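PDB 6M4K: alpha-amylase from Eisenia fetida, which probably hydrolyses internal alpha-1,4-glucosidic linkages of starch and related polysaccharides, as a calcium- and chloride-dependent member of glycosyl hydrolase family 13. Local coordinates for residues R387-Y392 against G488-I493; E448-I453 against N458-G463. One frame throughout, in Å; residues are numbered along the deposited sequence. Where two conformers were deposited one is given.

Contact 1: residues R387-Y392 against G488-I493; sequences RWREMY and GENPMI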
# COMPACT_ATOMS: atom_id res chain seq x y z
N ARG A 387 -11.20 -2.88 -7.67
CA ARG A 387 -12.49 -3.00 -8.35
C ARG A 387 -13.21 -4.32 -8.08
O ARG A 387 -14.30 -4.53 -8.63
CB ARG A 387 -12.32 -2.82 -9.86
CG ARG A 387 -11.98 -1.42 -10.34
CD ARG A 387 -12.56 -1.21 -11.73
NE ARG A 387 -12.22 0.07 -12.33
CZ ARG A 387 -12.89 0.58 -13.35
NH1 ARG A 387 -13.93 -0.08 -13.85
NH2 ARG A 387 -12.54 1.75 -13.87
N TRP A 388 -12.64 -5.22 -7.28
CA TRP A 388 -13.38 -6.42 -6.90
C TRP A 388 -14.51 -6.03 -5.97
O TRP A 388 -14.32 -5.25 -5.03
CB TRP A 388 -12.47 -7.40 -6.16
CG TRP A 388 -11.33 -7.99 -6.96
CD1 TRP A 388 -10.96 -7.68 -8.23
CD2 TRP A 388 -10.42 -9.00 -6.51
NE1 TRP A 388 -9.86 -8.44 -8.61
CE2 TRP A 388 -9.52 -9.26 -7.56
CE3 TRP A 388 -10.29 -9.71 -5.31
CZ2 TRP A 388 -8.51 -10.20 -7.45
CZ3 TRP A 388 -9.28 -10.64 -5.20
CH2 TRP A 388 -8.40 -10.88 -6.27
N ARG A 389 -15.70 -6.61 -6.19
CA ARG A 389 -16.85 -6.26 -5.36
C ARG A 389 -16.58 -6.51 -3.89
O ARG A 389 -16.99 -5.72 -3.02
CB ARG A 389 -18.10 -7.03 -5.81
CG ARG A 389 -19.37 -6.69 -5.02
CD ARG A 389 -20.52 -7.66 -5.35
NE ARG A 389 -20.15 -8.98 -4.87
CZ ARG A 389 -19.71 -9.97 -5.63
NH1 ARG A 389 -19.61 -9.83 -6.95
NH2 ARG A 389 -19.35 -11.11 -5.05
N GLU A 390 -15.90 -7.62 -3.57
CA GLU A 390 -15.62 -7.93 -2.17
C GLU A 390 -14.76 -6.84 -1.54
O GLU A 390 -14.91 -6.55 -0.34
CB GLU A 390 -14.94 -9.29 -2.06
CG GLU A 390 -15.77 -10.47 -2.62
CD GLU A 390 -15.52 -10.77 -4.10
OE1 GLU A 390 -15.05 -9.90 -4.86
OE2 GLU A 390 -15.80 -11.92 -4.51
N MET A 391 -13.89 -6.21 -2.33
CA MET A 391 -13.07 -5.11 -1.83
C MET A 391 -13.86 -3.82 -1.75
O MET A 391 -13.93 -3.19 -0.69
CB MET A 391 -11.85 -4.91 -2.72
CG MET A 391 -10.64 -5.69 -2.30
SD MET A 391 -10.97 -7.47 -2.24
CE MET A 391 -9.31 -8.11 -2.12
N TYR A 392 -14.45 -3.38 -2.86
CA TYR A 392 -15.08 -2.06 -2.81
C TYR A 392 -16.31 -2.03 -1.92
O TYR A 392 -16.59 -1.00 -1.30
CB TYR A 392 -15.31 -1.45 -4.20
CG TYR A 392 -16.34 -2.10 -5.10
CD1 TYR A 392 -17.70 -2.03 -4.82
CD2 TYR A 392 -15.94 -2.74 -6.27
CE1 TYR A 392 -18.63 -2.61 -5.67
CE2 TYR A 392 -16.87 -3.31 -7.13
CZ TYR A 392 -18.20 -3.25 -6.82
OH TYR A 392 -19.13 -3.83 -7.68
N GLY A 488 -16.35 -22.32 2.30
CA GLY A 488 -16.06 -22.29 0.88
C GLY A 488 -15.63 -20.94 0.34
O GLY A 488 -14.98 -20.17 1.06
N GLU A 489 -15.95 -20.65 -0.92
CA GLU A 489 -15.61 -19.37 -1.52
C GLU A 489 -16.44 -18.26 -0.88
O GLU A 489 -17.62 -18.45 -0.58
CB GLU A 489 -15.88 -19.41 -3.03
CG GLU A 489 -15.75 -18.05 -3.74
CD GLU A 489 -16.03 -18.14 -5.23
OE1 GLU A 489 -15.97 -19.26 -5.78
OE2 GLU A 489 -16.31 -17.09 -5.84
N ASN A 490 -15.82 -17.09 -0.67
CA ASN A 490 -16.43 -15.97 0.03
C ASN A 490 -17.21 -16.40 1.28
O ASN A 490 -18.40 -16.12 1.41
CB ASN A 490 -17.30 -15.12 -0.89
CG ASN A 490 -16.47 -14.36 -1.93
OD1 ASN A 490 -15.25 -14.24 -1.82
ND2 ASN A 490 -17.14 -13.83 -2.95
N PRO A 491 -16.54 -17.09 2.23
CA PRO A 491 -17.23 -17.66 3.40
C PRO A 491 -17.41 -16.62 4.50
O PRO A 491 -17.00 -16.79 5.65
CB PRO A 491 -16.28 -18.79 3.80
CG PRO A 491 -14.92 -18.20 3.50
CD PRO A 491 -15.09 -17.34 2.27
N MET A 492 -18.08 -15.52 4.14
CA MET A 492 -18.27 -14.40 5.05
C MET A 492 -19.55 -13.69 4.67
O MET A 492 -19.93 -13.68 3.49
CB MET A 492 -17.18 -13.34 4.88
CG MET A 492 -15.78 -13.81 4.98
SD MET A 492 -14.70 -12.40 4.73
CE MET A 492 -14.85 -12.14 2.97
N ILE A 493 -20.17 -13.06 5.65
CA ILE A 493 -21.33 -12.22 5.42
C ILE A 493 -21.05 -10.89 6.10
O ILE A 493 -20.64 -10.86 7.26
CB ILE A 493 -22.62 -12.85 5.99
CG1 ILE A 493 -23.01 -14.07 5.15
CG2 ILE A 493 -23.74 -11.82 6.05
CD1 ILE A 493 -24.27 -14.76 5.64
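Glu-390 and Asn-490 meet where the TIM-barrel part of this family 13 amylase abuts its C-terminal all-beta domain. Glu-390 lies in the first turn of helix 389-401, two residues after the N-cap Trp-388, and Asn-490 in the loop that leads into strand 492-496. The CA atoms of Glu-390 and Asn-490 are 8.4 Å apart, and the side chains bridge the gap. Asn-490 ND2 donates to Glu-390 OE2 over 2.8 Å, with an N-H...O angle of 160°. The acceptor lies close to the amide plane of Asn-490, and the bond uses the anti lone pair of OE2, the one turned away from OE1. The two side chains meet at about a right angle, and the carboxylate and amide planes are 75° apart. A chi1 of -60° sets Glu-390 CG beside its backbone N, with this CG 3.6 Å from Asn-490 ND2, and the bend at chi2 then turns the carboxylate so that OE2 meets the amide.

Glutamate suits the place because its carboxylate can take several donors: OE2 also forms a salt bridge with Lys-326 of helix 322-334. Asparagine offers both an N-H and a carbonyl, and its OD1 accepts from the same lysine, so Lys-326 ties the two partners together and probably helps to balance the negative charge. Arg-389, bent at chi3, sends its NE to the carbonyl oxygen of Ile-453. Arg-389 NH2 stands 3.7 Å from Glu-390 OE2, a long, purely electrostatic ion pair, since the oxygen is off the guanidinium plane. At the guanidinium edge, Arg-389 NH2 comes to 4.1 Å from Asn-490 ND2.

Contact 2: residues E448-I453 against N458-G463; sequences EYCDVI and NRPPCG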
# COMPACT_ATOMS: atom_id res chain seq x y z
N GLU A 448 -34.15 -5.60 7.22
CA GLU A 448 -33.76 -6.52 6.16
C GLU A 448 -32.47 -6.01 5.53
O GLU A 448 -32.43 -4.90 4.99
CB GLU A 448 -34.87 -6.67 5.12
CG GLU A 448 -36.22 -7.01 5.72
CD GLU A 448 -37.25 -7.41 4.68
OE1 GLU A 448 -36.99 -8.39 3.94
OE2 GLU A 448 -38.31 -6.76 4.59
N TYR A 449 -31.42 -6.83 5.60
CA TYR A 449 -30.09 -6.47 5.12
C TYR A 449 -29.63 -7.46 4.06
O TYR A 449 -30.03 -8.62 4.07
CB TYR A 449 -29.08 -6.50 6.27
CG TYR A 449 -29.30 -5.48 7.36
CD1 TYR A 449 -30.29 -5.64 8.32
CD2 TYR A 449 -28.48 -4.36 7.44
CE1 TYR A 449 -30.47 -4.71 9.32
CE2 TYR A 449 -28.65 -3.42 8.44
CZ TYR A 449 -29.64 -3.60 9.38
OH TYR A 449 -29.80 -2.67 10.36
N CYS A 450 -28.77 -7.00 3.16
CA CYS A 450 -28.14 -7.86 2.18
C CYS A 450 -26.67 -8.05 2.52
O CYS A 450 -26.00 -7.13 3.03
CB CYS A 450 -28.22 -7.27 0.78
SG CYS A 450 -29.88 -6.81 0.26
N ASP A 451 -26.16 -9.24 2.22
CA ASP A 451 -24.74 -9.52 2.35
C ASP A 451 -23.97 -8.77 1.27
O ASP A 451 -24.06 -9.12 0.09
CB ASP A 451 -24.50 -11.02 2.23
CG ASP A 451 -23.05 -11.35 2.03
OD1 ASP A 451 -22.20 -10.67 2.66
OD2 ASP A 451 -22.73 -12.27 1.25
N VAL A 452 -23.20 -7.76 1.67
CA VAL A 452 -22.49 -6.94 0.68
C VAL A 452 -21.27 -7.63 0.11
O VAL A 452 -20.68 -7.13 -0.85
CB VAL A 452 -22.17 -5.52 1.19
CG1 VAL A 452 -23.44 -4.81 1.57
CG2 VAL A 452 -21.19 -5.58 2.37
N ILE A 453 -20.88 -8.79 0.67
CA ILE A 453 -19.82 -9.56 0.04
C ILE A 453 -20.31 -10.16 -1.28
O ILE A 453 -19.59 -10.15 -2.28
CB ILE A 453 -19.30 -10.65 1.00
CG1 ILE A 453 -18.75 -10.03 2.28
CG2 ILE A 453 -18.24 -11.52 0.31
CD1 ILE A 453 -17.56 -9.13 2.07
N ASN A 458 -26.87 -2.88 0.01
CA ASN A 458 -26.91 -3.24 1.42
C ASN A 458 -28.30 -3.60 1.92
O ASN A 458 -28.45 -4.05 3.06
CB ASN A 458 -26.34 -2.11 2.29
CG ASN A 458 -27.35 -1.00 2.53
OD1 ASN A 458 -27.78 -0.33 1.59
ND2 ASN A 458 -27.73 -0.81 3.78
N ARG A 459 -29.33 -3.39 1.09
CA ARG A 459 -30.71 -3.66 1.46
C ARG A 459 -31.46 -4.03 0.20
O ARG A 459 -31.03 -3.68 -0.91
CB ARG A 459 -31.35 -2.44 2.12
CG ARG A 459 -31.46 -1.25 1.20
CD ARG A 459 -32.03 -0.06 1.95
NE ARG A 459 -32.07 1.14 1.13
CZ ARG A 459 -32.46 2.33 1.58
NH1 ARG A 459 -32.82 2.46 2.85
NH2 ARG A 459 -32.47 3.38 0.78
N PRO A 460 -32.58 -4.76 0.32
CA PRO A 460 -33.32 -5.17 -0.88
C PRO A 460 -33.84 -3.98 -1.68
O PRO A 460 -34.22 -2.98 -1.08
CB PRO A 460 -34.48 -5.98 -0.30
CG PRO A 460 -33.92 -6.54 0.93
CD PRO A 460 -33.09 -5.43 1.52
N PRO A 461 -33.85 -4.09 -3.02
CA PRO A 461 -33.38 -5.26 -3.78
C PRO A 461 -31.87 -5.42 -3.71
O PRO A 461 -31.13 -4.44 -3.85
CB PRO A 461 -33.82 -4.94 -5.22
CG PRO A 461 -33.89 -3.45 -5.26
CD PRO A 461 -34.36 -3.03 -3.90
N CYS A 462 -31.41 -6.65 -3.48
CA CYS A 462 -30.02 -6.87 -3.09
C CYS A 462 -29.04 -6.68 -4.24
O CYS A 462 -27.90 -6.28 -4.01
CB CYS A 462 -29.87 -8.24 -2.44
SG CYS A 462 -30.60 -8.40 -0.78
N GLY A 463 -29.46 -6.96 -5.47
CA GLY A 463 -28.54 -6.84 -6.59
C GLY A 463 -27.66 -8.06 -6.77
O GLY A 463 -26.86 -8.39 -5.89
O HOH W 1 -26.22 -4.88 4.51
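A disulfide between Cys-450, just after strand 447-449, and Cys-462 closes a loop of the C-terminal all-beta domain. The SG atoms of Cys-450 and Cys-462 are 2.0 Å apart, with a chi3 of -80°, near the relaxed value for a disulfide. In both cysteines SG stands anti to the carbonyl carbon (chi1 -53° in Cys-450), which turns the two sulfurs toward each other. Pro-460 packs beside the bridge, its CD 3.7 Å from Cys-450 SG, a place suited to a rigid apolar ring.

The backbone adds a second tie. Cys-450 N donates to Asn-458 O over 3.0 Å; the bond is nearly straight at the hydrogen (170°), yet the donor stands above the carbonyl plane. The same oxygen receives a longer CA-H...O contact from Tyr-449, and a water lies within hydrogen-bonding distance of both this oxygen and Cys-450 O. Farther along, the branched Val-452 lies side by side with Asn-458 and sets CG1 3.8 Å from Asn-458 CA. Within segment 448-453, Asp-451 OD1 accepts from Ile-453 N, forming an Asx turn.

Around the loop, Tyr-449 pairs through its backbone with Val-473 of strand 473-475, Asn-458 ND2 reaches His-496 O, Val-452 packs on strand 492-496, and Ile-453 rests against helix 389-401.

Overall arrangement
Both contacts are partly buried and away from the calcium site, their centres about 13 Å apart. Contact 1 joins two domains; between its two segments it rests on one side-chain hydrogen bond, from an amide to a carboxylate, with a lysine in support, and it buries little surface. Contact 2 lies farther from the centre of the chain, within one domain, and relies on a covalent bridge, backbone bonding and apolar packing, with exposed residues at its margin. Its segments fall between those of contact 1 along the chain. The helix 389-401 and strand 492-496 that carry contact 1 are what contact 2 packs against, and the two touch directly, as where Asp-451 OD1 lies 3.3 Å from Ile-493 CA.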